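Side-chain contacts in glycosylation Associate Protein 2 (PDB 6OYC), which probably takes part, with its Gap1 and Gap3 partners, in the glycosylation and accessory Sec-dependent secretion of serine-rich surface adhesins in Streptococcus agalactiae: residues T41-N44 / N45-S49; D116-I119 / R120-K124; Q141-N144 / D145-G148; R507-L510 / S511-G515. All blocks are in the same frame, centred on the assembly; numbering follows the deposited sequence.

Interaction 1: T41-N44 / N45-S49; sequences TTEN and NYLTS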
loop_
_atom_site.group_PDB
_atom_site.type_symbol
_atom_site.label_atom_id
_atom_site.label_comp_id
_atom_site.label_asym_id
_atom_site.label_seq_id
_atom_site.Cartn_x
_atom_site.Cartn_y
_atom_site.Cartn_z
ATOM N N THR B 41 -22.674 -27.906 -5.212
ATOM C CA THR B 41 -22.830 -28.732 -6.405
ATOM C C THR B 41 -22.981 -27.874 -7.658
ATOM O O THR B 41 -22.240 -28.049 -8.633
ATOM C CB THR B 41 -24.042 -29.655 -6.231
ATOM O OG1 THR B 41 -23.780 -30.595 -5.179
ATOM C CG2 THR B 41 -24.380 -30.384 -7.543
ATOM N N THR B 42 -23.936 -26.938 -7.652
ATOM C CA THR B 42 -24.154 -26.082 -8.822
ATOM C C THR B 42 -22.905 -25.297 -9.199
ATOM O O THR B 42 -22.545 -25.216 -10.380
ATOM C CB THR B 42 -25.305 -25.119 -8.570
ATOM O OG1 THR B 42 -26.500 -25.875 -8.359
ATOM C CG2 THR B 42 -25.510 -24.250 -9.783
ATOM N N GLU B 43 -22.225 -24.715 -8.219
ATOM C CA GLU B 43 -21.052 -23.918 -8.548
ATOM C C GLU B 43 -19.925 -24.792 -9.080
ATOM O O GLU B 43 -19.262 -24.435 -10.060
ATOM C CB GLU B 43 -20.602 -23.122 -7.325
ATOM C CG GLU B 43 -19.508 -22.117 -7.606
ATOM C CD GLU B 43 -19.917 -20.991 -8.582
ATOM O OE1 GLU B 43 -21.121 -20.801 -8.859
ATOM O OE2 GLU B 43 -19.012 -20.282 -9.058
ATOM N N ASN B 44 -19.692 -25.941 -8.453
ATOM C CA ASN B 44 -18.648 -26.833 -8.948
ATOM C C ASN B 44 -19.002 -27.394 -10.328
ATOM O O ASN B 44 -18.130 -27.533 -11.188
ATOM C CB ASN B 44 -18.397 -27.960 -7.936
ATOM C CG ASN B 44 -17.448 -27.538 -6.806
ATOM O OD1 ASN B 44 -16.684 -26.583 -6.941
ATOM N ND2 ASN B 44 -17.507 -28.244 -5.692
ATOM N N ASN B 45 -20.269 -27.724 -10.567
ATOM C CA ASN B 45 -20.664 -28.077 -11.924
ATOM C C ASN B 45 -20.297 -26.952 -12.884
ATOM O O ASN B 45 -19.606 -27.175 -13.887
ATOM C CB ASN B 45 -22.163 -28.381 -11.983
ATOM C CG ASN B 45 -22.489 -29.781 -11.501
ATOM O OD1 ASN B 45 -21.591 -30.607 -11.309
ATOM N ND2 ASN B 45 -23.779 -30.057 -11.288
ATOM N N TYR B 46 -20.705 -25.719 -12.553
ATOM C CA TYR B 46 -20.384 -24.578 -13.406
ATOM C C TYR B 46 -18.880 -24.441 -13.616
ATOM O O TYR B 46 -18.425 -24.214 -14.742
ATOM C CB TYR B 46 -20.974 -23.292 -12.816
ATOM C CG TYR B 46 -20.559 -22.044 -13.557
ATOM C CD1 TYR B 46 -20.951 -21.824 -14.886
ATOM C CD2 TYR B 46 -19.763 -21.092 -12.946
ATOM C CE1 TYR B 46 -20.557 -20.683 -15.570
ATOM C CE2 TYR B 46 -19.369 -19.937 -13.623
ATOM C CZ TYR B 46 -19.766 -19.737 -14.930
ATOM O OH TYR B 46 -19.363 -18.593 -15.586
ATOM N N LEU B 47 -18.086 -24.594 -12.554
ATOM C CA LEU B 47 -16.636 -24.471 -12.714
ATOM C C LEU B 47 -16.077 -25.583 -13.595
ATOM O O LEU B 47 -15.218 -25.332 -14.452
ATOM C CB LEU B 47 -15.941 -24.491 -11.358
ATOM C CG LEU B 47 -16.139 -23.283 -10.441
ATOM C CD1 LEU B 47 -15.545 -23.593 -9.069
ATOM C CD2 LEU B 47 -15.548 -21.980 -11.029
ATOM N N THR B 48 -16.535 -26.823 -13.379
ATOM C CA THR B 48 -16.092 -27.939 -14.209
ATOM C C THR B 48 -16.432 -27.686 -15.673
ATOM O O THR B 48 -15.560 -27.724 -16.548
ATOM C CB THR B 48 -16.733 -29.247 -13.727
ATOM O OG1 THR B 48 -16.280 -29.535 -12.400
ATOM C CG2 THR B 48 -16.351 -30.412 -14.649
ATOM N N SER B 49 -17.710 -27.425 -15.948
ATOM C CA SER B 49 -18.134 -27.100 -17.302
ATOM C C SER B 49 -17.250 -26.015 -17.912
ATOM O O SER B 49 -16.690 -26.199 -18.997
ATOM C CB SER B 49 -19.602 -26.683 -17.289
ATOM O OG SER B 49 -19.985 -26.203 -18.560
#
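T48 holds the carbonyl of N44 twice within one turn of helix 36-52. The T48 N to N44 O bond is 2.8 Å long and close to straight, while the hydroxyl, T48 OG1, reaches N44 O at 3.0 Å from the opposite face of the carbonyl plane. The first torsion of T48 explains the second bond: with chi1 at -64° OG1 lies beside the backbone N and folds back over the preceding turn. OG1 stands above the carbonyl plane and uses neither lone-pair direction.

The N44 side chain runs obliquely across that of L47, and its amide oxygen OD1 comes within 3.8 Å of L47 CD1. E43 and Y46 run side by side. E43 OE2 sits near the plane of the Y46 ring, at its edge, 4.0 Å from CD2, with the carboxylate and ring planes turned 52° apart. In both side chains CG lies anti to the backbone N, and E43 then bends at chi2. R58, outside the helix, forms a salt bridge to E43 OE1 and gives its backbone N to Y46 OH. T41 and N45 also point the same way, with T41 CG2 against N45 ND2 at 3.8 Å.

The backbone bonds from N45, Y46, L47 and T48 to the carbonyls four residues earlier, together with the threonine hydroxyl turned back to the i-4 carbonyl, are characteristic of the middle of a surface alpha helix, here one accompanying the five-stranded parallel sheet of the N-terminal part.

Interaction 2: D116-I119 / R120-K124; sequences DQLI and RQFYK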
loop_
_atom_site.group_PDB
_atom_site.type_symbol
_atom_site.label_atom_id
_atom_site.label_comp_id
_atom_site.label_asym_id
_atom_site.label_seq_id
_atom_site.Cartn_x
_atom_site.Cartn_y
_atom_site.Cartn_z
ATOM N N ASP B 116 -27.571 0.029 2.406
ATOM C CA ASP B 116 -27.238 0.886 1.264
ATOM C C ASP B 116 -25.746 1.148 1.165
ATOM O O ASP B 116 -25.169 1.127 0.066
ATOM C CB ASP B 116 -27.963 2.229 1.376
ATOM C CG ASP B 116 -29.349 2.185 0.815
ATOM O OD1 ASP B 116 -29.503 1.728 -0.336
ATOM O OD2 ASP B 116 -30.289 2.605 1.522
ATOM N N GLN B 117 -25.122 1.499 2.293
ATOM C CA GLN B 117 -23.684 1.744 2.284
ATOM C C GLN B 117 -22.944 0.535 1.726
ATOM O O GLN B 117 -22.092 0.670 0.836
ATOM C CB GLN B 117 -23.189 2.084 3.693
ATOM C CG GLN B 117 -21.695 2.299 3.762
ATOM C CD GLN B 117 -21.185 2.666 5.162
ATOM O OE1 GLN B 117 -20.572 3.730 5.369
ATOM N NE2 GLN B 117 -21.440 1.795 6.122
ATOM N N LEU B 118 -23.288 -0.667 2.215
ATOM C CA LEU B 118 -22.562 -1.865 1.802
ATOM C C LEU B 118 -22.800 -2.175 0.334
ATOM O O LEU B 118 -21.872 -2.570 -0.380
ATOM C CB LEU B 118 -22.961 -3.065 2.667
ATOM C CG LEU B 118 -22.133 -4.317 2.340
ATOM C CD1 LEU B 118 -20.641 -4.036 2.570
ATOM C CD2 LEU B 118 -22.601 -5.548 3.131
ATOM N N ILE B 119 -24.037 -2.009 -0.135
ATOM C CA ILE B 119 -24.317 -2.202 -1.553
ATOM C C ILE B 119 -23.457 -1.262 -2.399
ATOM O O ILE B 119 -22.844 -1.675 -3.390
ATOM C CB ILE B 119 -25.817 -1.994 -1.824
ATOM C CG1 ILE B 119 -26.604 -3.148 -1.203
ATOM C CG2 ILE B 119 -26.088 -1.812 -3.344
ATOM C CD1 ILE B 119 -28.008 -2.802 -0.869
ATOM N N ARG B 120 -23.394 0.016 -2.010
ATOM C CA ARG B 120 -22.593 0.987 -2.752
ATOM C C ARG B 120 -21.114 0.613 -2.729
ATOM O O ARG B 120 -20.420 0.729 -3.747
ATOM C CB ARG B 120 -22.807 2.387 -2.160
ATOM C CG ARG B 120 -22.404 3.536 -3.059
ATOM C CD ARG B 120 -23.290 3.568 -4.295
ATOM N NE ARG B 120 -23.067 4.726 -5.160
ATOM C CZ ARG B 120 -23.589 4.832 -6.383
ATOM N NH1 ARG B 120 -24.344 3.851 -6.870
ATOM N NH2 ARG B 120 -23.351 5.906 -7.120
ATOM N N GLN B 121 -20.617 0.163 -1.573
ATOM C CA GLN B 121 -19.220 -0.260 -1.457
ATOM C C GLN B 121 -18.925 -1.472 -2.338
ATOM O O GLN B 121 -17.876 -1.541 -2.987
ATOM C CB GLN B 121 -18.881 -0.584 -0.004
ATOM C CG GLN B 121 -18.876 0.612 0.931
ATOM C CD GLN B 121 -18.721 0.188 2.397
ATOM O OE1 GLN B 121 -19.444 -0.676 2.887
ATOM N NE2 GLN B 121 -17.769 0.787 3.085
ATOM N N PHE B 122 -19.819 -2.460 -2.338
ATOM C CA PHE B 122 -19.701 -3.554 -3.300
ATOM C C PHE B 122 -19.610 -2.997 -4.721
ATOM O O PHE B 122 -18.669 -3.299 -5.476
ATOM C CB PHE B 122 -20.908 -4.501 -3.175
ATOM C CG PHE B 122 -20.861 -5.429 -1.985
ATOM C CD1 PHE B 122 -19.757 -5.455 -1.132
ATOM C CD2 PHE B 122 -21.922 -6.300 -1.733
ATOM C CE1 PHE B 122 -19.722 -6.343 -0.033
ATOM C CE2 PHE B 122 -21.903 -7.178 -0.642
ATOM C CZ PHE B 122 -20.809 -7.194 0.209
ATOM N N TYR B 123 -20.580 -2.150 -5.085
ATOM C CA TYR B 123 -20.690 -1.661 -6.457
ATOM C C TYR B 123 -19.401 -0.988 -6.928
ATOM O O TYR B 123 -18.992 -1.151 -8.080
ATOM C CB TYR B 123 -21.859 -0.682 -6.566
ATOM C CG TYR B 123 -22.300 -0.426 -7.990
ATOM C CD1 TYR B 123 -22.561 -1.488 -8.847
ATOM C CD2 TYR B 123 -22.462 0.866 -8.477
ATOM C CE1 TYR B 123 -22.971 -1.283 -10.136
ATOM C CE2 TYR B 123 -22.880 1.084 -9.789
ATOM C CZ TYR B 123 -23.125 -0.005 -10.608
ATOM O OH TYR B 123 -23.529 0.161 -11.902
ATOM N N LYS B 124 -18.735 -0.238 -6.059
ATOM C CA LYS B 124 -17.616 0.565 -6.535
ATOM C C LYS B 124 -16.294 0.207 -5.882
ATOM O O LYS B 124 -15.285 0.859 -6.178
ATOM C CB LYS B 124 -17.934 2.057 -6.356
ATOM C CG LYS B 124 -19.067 2.513 -7.313
ATOM C CD LYS B 124 -19.004 4.002 -7.637
ATOM C CE LYS B 124 -20.136 4.408 -8.595
ATOM N NZ LYS B 124 -20.168 5.902 -8.847
#
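Four successive i to i-4 bonds join D116-I119 to R120-K124, the F122 N to L118 O bond being 2.8 Å long and nearly straight at 174°. One turn apart, L118 and F122 make the main apolar contact. L118 CG lies over one face of the F122 ring, 4.0 Å from its centroid, in a CH-pi contact displaced toward the rim; CD1 approaches CE1 of F122 to 3.6 Å and CD2 approaches CZ to 3.8 Å. The leucine can spread its branches across the ring because its CG is anti to the backbone N (chi1 -175°).

L118 CD1 also meets Q121, whose OE1 lies 3.6 Å away with the two side chains nearly at right angles. The amides of Q117 and Q121 are stacked with planes 19° apart, and Q121 OE1 is 3.8 Å from Q117 CG. The Q121 amide has its own polar partners: NE2 gives a bond to the carbonyl of G264, and OE1 is bonded to a glycerol probably brought in by crystallisation. K124 CE lies against one face of the R120 guanidinium.

The apolar L118, I119 and F122 meet strands 62-65 and 26-31, while R120 and K124 reach E233 next to the antiparallel sheets, an arrangement consistent with an amphipathic alpha helix packed on a parallel alpha/beta sheet.

Interaction 3: Q141-N144 / D145-G148; sequences QIRN and DFEG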
loop_
_atom_site.group_PDB
_atom_site.type_symbol
_atom_site.label_atom_id
_atom_site.label_comp_id
_atom_site.label_asym_id
_atom_site.label_seq_id
_atom_site.Cartn_x
_atom_site.Cartn_y
_atom_site.Cartn_z
ATOM N N GLN B 141 0.545 25.869 -10.278
ATOM C CA GLN B 141 0.646 27.217 -10.834
ATOM C C GLN B 141 0.111 28.182 -9.776
ATOM O O GLN B 141 -1.102 28.262 -9.553
ATOM C CB GLN B 141 -0.117 27.326 -12.151
ATOM C CG GLN B 141 0.485 26.491 -13.270
ATOM C CD GLN B 141 -0.437 26.328 -14.470
ATOM O OE1 GLN B 141 -1.620 25.986 -14.337
ATOM N NE2 GLN B 141 0.102 26.571 -15.649
ATOM N N ILE B 142 1.019 28.885 -9.096
ATOM C CA ILE B 142 0.622 29.867 -8.095
ATOM C C ILE B 142 0.054 31.087 -8.802
ATOM O O ILE B 142 0.438 31.406 -9.932
ATOM C CB ILE B 142 1.827 30.239 -7.205
ATOM C CG1 ILE B 142 2.382 28.992 -6.526
ATOM C CG2 ILE B 142 1.448 31.257 -6.101
ATOM C CD1 ILE B 142 3.877 29.088 -6.310
ATOM N N ARG B 143 -0.900 31.757 -8.164
ATOM C CA ARG B 143 -1.406 32.979 -8.770
ATOM C C ARG B 143 -0.255 33.968 -8.930
ATOM O O ARG B 143 0.581 34.118 -8.031
ATOM C CB ARG B 143 -2.547 33.572 -7.948
ATOM C CG ARG B 143 -2.167 34.336 -6.714
ATOM C CD ARG B 143 -3.381 35.100 -6.271
ATOM N NE ARG B 143 -3.511 35.115 -4.827
ATOM C CZ ARG B 143 -2.962 36.039 -4.052
ATOM N NH1 ARG B 143 -2.245 37.009 -4.600
ATOM N NH2 ARG B 143 -3.139 35.995 -2.740
ATOM N N ASN B 144 -0.188 34.601 -10.104
ATOM C CA ASN B 144 1.025 35.308 -10.511
ATOM C C ASN B 144 1.287 36.575 -9.710
ATOM O O ASN B 144 2.423 37.054 -9.703
ATOM C CB ASN B 144 0.960 35.629 -11.998
ATOM C CG ASN B 144 1.059 34.370 -12.842
ATOM O OD1 ASN B 144 0.220 33.471 -12.740
ATOM N ND2 ASN B 144 2.102 34.279 -13.642
ATOM N N ASP B 145 0.281 37.114 -9.023
ATOM C CA ASP B 145 0.462 38.320 -8.228
ATOM C C ASP B 145 0.650 38.014 -6.745
ATOM O O ASP B 145 0.461 38.910 -5.914
ATOM C CB ASP B 145 -0.710 39.290 -8.441
ATOM C CG ASP B 145 -2.035 38.740 -7.944
ATOM O OD1 ASP B 145 -2.171 37.501 -7.844
ATOM O OD2 ASP B 145 -2.947 39.547 -7.661
ATOM N N PHE B 146 1.021 36.776 -6.397
ATOM C CA PHE B 146 1.244 36.445 -4.996
ATOM C C PHE B 146 2.421 37.235 -4.435
ATOM O O PHE B 146 3.514 37.232 -5.001
ATOM C CB PHE B 146 1.499 34.952 -4.812
ATOM C CG PHE B 146 1.740 34.564 -3.374
ATOM C CD1 PHE B 146 0.812 34.892 -2.393
ATOM C CD2 PHE B 146 2.898 33.906 -2.997
ATOM C CE1 PHE B 146 1.030 34.552 -1.070
ATOM C CE2 PHE B 146 3.121 33.561 -1.674
ATOM C CZ PHE B 146 2.187 33.883 -0.707
ATOM N N GLU B 147 2.198 37.879 -3.288
ATOM C CA GLU B 147 3.136 38.828 -2.697
ATOM C C GLU B 147 4.151 38.168 -1.761
ATOM O O GLU B 147 5.207 38.752 -1.499
ATOM C CB GLU B 147 2.364 39.912 -1.909
ATOM C CG GLU B 147 1.119 40.511 -2.608
ATOM C CD GLU B 147 -0.098 39.547 -2.680
ATOM O OE1 GLU B 147 -0.065 38.493 -1.992
ATOM O OE2 GLU B 147 -1.073 39.828 -3.449
ATOM N N GLY B 148 3.861 36.984 -1.243
ATOM C CA GLY B 148 4.701 36.389 -0.231
ATOM C C GLY B 148 5.949 35.734 -0.779
ATOM O O GLY B 148 6.378 35.970 -1.910
#
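R143 NH1 is shared between two carboxylates. It donates to E147 OE2 at 3.3 Å and, more weakly, to D145 OD1, also at 3.3 Å, so that a three-residue salt-bridge network spans the bend in the chain. E147 OE2 receives the bond on its syn side, somewhat out of the carboxylate plane, and lies almost in the plane of the guanidinium. D145 OD1 also sits at the guanidinium edge, but its carboxylate is turned 70° from it. D145 CG lies between the backbone N and the carbonyl carbon (chi1 65°), which directs the acid back along R143, where OD1 comes 3.1 Å from CD.

The backbone beneath is a type I beta turn from R143 to F146, following edge strand 140-142 of an antiparallel sheet and leading toward strand 149-153. Its closing bond, F146 N to R143 O, measures 3.2 Å, and the donor stands well above the carbonyl plane.

F146 CD1 lies over one face of the guanidinium, toward its rim and 4.1 Å from NH2; the two planes are 84° apart, so the cation meets the edge of the ring and not its face. NE is directed elsewhere, to the carbonyl of F170 on strand 168-180. On the inner side I142 CG2 packs 3.9 Å from F146 CB, and both residues reach L160 on strand 157-165, while the F146 ring meets that of F164.

Interaction 4: R507-L510 / S511-G515; sequences RRML and SNDFG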
loop_
_atom_site.group_PDB
_atom_site.type_symbol
_atom_site.label_atom_id
_atom_site.label_comp_id
_atom_site.label_asym_id
_atom_site.label_seq_id
_atom_site.Cartn_x
_atom_site.Cartn_y
_atom_site.Cartn_z
ATOM N N ARG B 507 12.141 -20.592 -1.514
ATOM C CA ARG B 507 11.557 -21.930 -1.540
ATOM C C ARG B 507 12.443 -22.933 -0.814
ATOM O O ARG B 507 11.944 -23.791 -0.072
ATOM C CB ARG B 507 11.302 -22.378 -2.982
ATOM C CG ARG B 507 9.853 -22.224 -3.444
ATOM C CD ARG B 507 8.864 -22.944 -2.506
ATOM N NE ARG B 507 7.522 -23.023 -3.086
ATOM C CZ ARG B 507 6.441 -23.439 -2.436
ATOM N NH1 ARG B 507 6.528 -23.819 -1.170
ATOM N NH2 ARG B 507 5.268 -23.473 -3.057
ATOM N N ARG B 508 13.762 -22.829 -0.999
ATOM C CA ARG B 508 14.680 -23.718 -0.299
ATOM C C ARG B 508 14.688 -23.460 1.201
ATOM O O ARG B 508 14.992 -24.370 1.977
ATOM C CB ARG B 508 16.093 -23.572 -0.869
ATOM C CG ARG B 508 16.987 -22.641 -0.062
ATOM C CD ARG B 508 18.462 -22.868 -0.350
ATOM N NE ARG B 508 19.307 -22.431 0.763
ATOM C CZ ARG B 508 20.001 -23.257 1.540
ATOM N NH1 ARG B 508 19.956 -24.569 1.323
ATOM N NH2 ARG B 508 20.741 -22.776 2.533
ATOM N N MET B 509 14.341 -22.256 1.631
ATOM C CA MET B 509 14.323 -21.996 3.062
ATOM C C MET B 509 13.002 -22.400 3.712
ATOM O O MET B 509 12.998 -22.873 4.854
ATOM C CB MET B 509 14.609 -20.526 3.325
ATOM C CG MET B 509 14.856 -20.247 4.782
ATOM S SD MET B 509 14.289 -18.603 5.154
ATOM C CE MET B 509 12.552 -18.980 5.360
ATOM N N LEU B 510 11.878 -22.202 3.016
ATOM C CA LEU B 510 10.612 -22.728 3.516
ATOM C C LEU B 510 10.696 -24.238 3.731
ATOM O O LEU B 510 10.087 -24.769 4.667
ATOM C CB LEU B 510 9.476 -22.373 2.548
ATOM C CG LEU B 510 9.133 -20.893 2.307
ATOM C CD1 LEU B 510 8.085 -20.779 1.232
ATOM C CD2 LEU B 510 8.658 -20.194 3.568
ATOM N N SER B 511 11.470 -24.938 2.899
ATOM C CA SER B 511 11.628 -26.379 3.071
ATOM C C SER B 511 12.528 -26.704 4.254
ATOM O O SER B 511 12.163 -27.504 5.122
ATOM C CB SER B 511 12.189 -27.003 1.801
ATOM O OG SER B 511 12.108 -28.410 1.887
ATOM N N ASN B 512 13.706 -26.076 4.308
ATOM C CA ASN B 512 14.703 -26.431 5.311
ATOM C C ASN B 512 14.226 -26.130 6.725
ATOM O O ASN B 512 14.471 -26.916 7.649
ATOM C CB ASN B 512 16.009 -25.682 5.036
ATOM C CG ASN B 512 16.734 -26.193 3.814
ATOM O OD1 ASN B 512 16.424 -27.262 3.288
ATOM N ND2 ASN B 512 17.708 -25.427 3.351
ATOM N N ASP B 513 13.567 -24.986 6.928
ATOM C CA ASP B 513 13.350 -24.471 8.274
ATOM C C ASP B 513 11.902 -24.517 8.736
ATOM O O ASP B 513 11.648 -24.262 9.918
ATOM C CB ASP B 513 13.857 -23.020 8.391
ATOM C CG ASP B 513 15.287 -22.838 7.872
ATOM O OD1 ASP B 513 15.947 -23.844 7.555
ATOM O OD2 ASP B 513 15.753 -21.680 7.771
ATOM N N PHE B 514 10.946 -24.828 7.855
ATOM C CA PHE B 514 9.543 -24.819 8.254
ATOM C C PHE B 514 8.767 -25.992 7.670
ATOM O O PHE B 514 7.543 -26.065 7.853
ATOM C CB PHE B 514 8.896 -23.470 7.868
ATOM C CG PHE B 514 9.558 -22.289 8.537
ATOM C CD1 PHE B 514 9.203 -21.919 9.824
ATOM C CD2 PHE B 514 10.576 -21.597 7.904
ATOM C CE1 PHE B 514 9.828 -20.864 10.453
ATOM C CE2 PHE B 514 11.210 -20.540 8.531
ATOM C CZ PHE B 514 10.841 -20.172 9.798
ATOM N N GLY B 515 9.441 -26.918 6.995
ATOM C CA GLY B 515 8.806 -28.132 6.543
ATOM C C GLY B 515 7.982 -27.981 5.297
ATOM O O GLY B 515 7.238 -28.903 4.943
#
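The C-terminal end of helix 495-514 carries this contact, in the part of the chain whose mixed sheet has the order of an alpha/beta-hydrolase fold. Bonds from S511, N512 and D513 to the carbonyls four residues back continue the helix; D513 N to M509 O is the shortest at 3.0 Å. The next, F514 N to L510 O, is weak, with an N-H...O angle of only 134°, and G515 then leaves helical geometry with a positive phi. The backbone hydrogen bonding thus weakens as the helix comes to its end.

M509 joins the two side chains that follow it by four and five residues. Its CG is anti to the backbone N (chi1 -169°), and further bends bring the sulfur and methyl round toward F514. CE lies at the edge of the F514 ring, near its plane and 3.8 Å from CE2, the two side chains running alongside each other. D513 crosses M509 at about a right angle, with OD2 3.4 Å from M509 CG. That carboxylate oxygen is hydrogen-bonded to H387 NE2, and the H387 ring also meets F514 edge-to-face, so one histidine touches both residues. F514 and L510 pack further on P296.

On the exposed face, R508 and N512 cross obliquely, the amide turned 84° from the guanidinium. N512 ND2 stands over one guanidinium face, 3.1 Å from R508 NH1; both are donors as modelled, so the orientation of the N512 amide is doubtful.

Interactions 1, 2 and 4 lie along single helices, interaction 4 running off the end of its own, and share the i to i-4 backbone pattern, whereas interaction 3 is a turn beside an edge strand. Interaction 2 is the most buried, and its leading contact is apolar; the other three lie at the surface. Interactions 1 and 2 belong to helices accompanying the same five-stranded parallel sheet, although their nearest atoms are about 16 Å apart. Interaction 3 lies in the beta-rich part, across the chain's centre from both 1 and 4. Only in interaction 3 do oppositely charged groups pair across the contact, though R143 has an outside partner too.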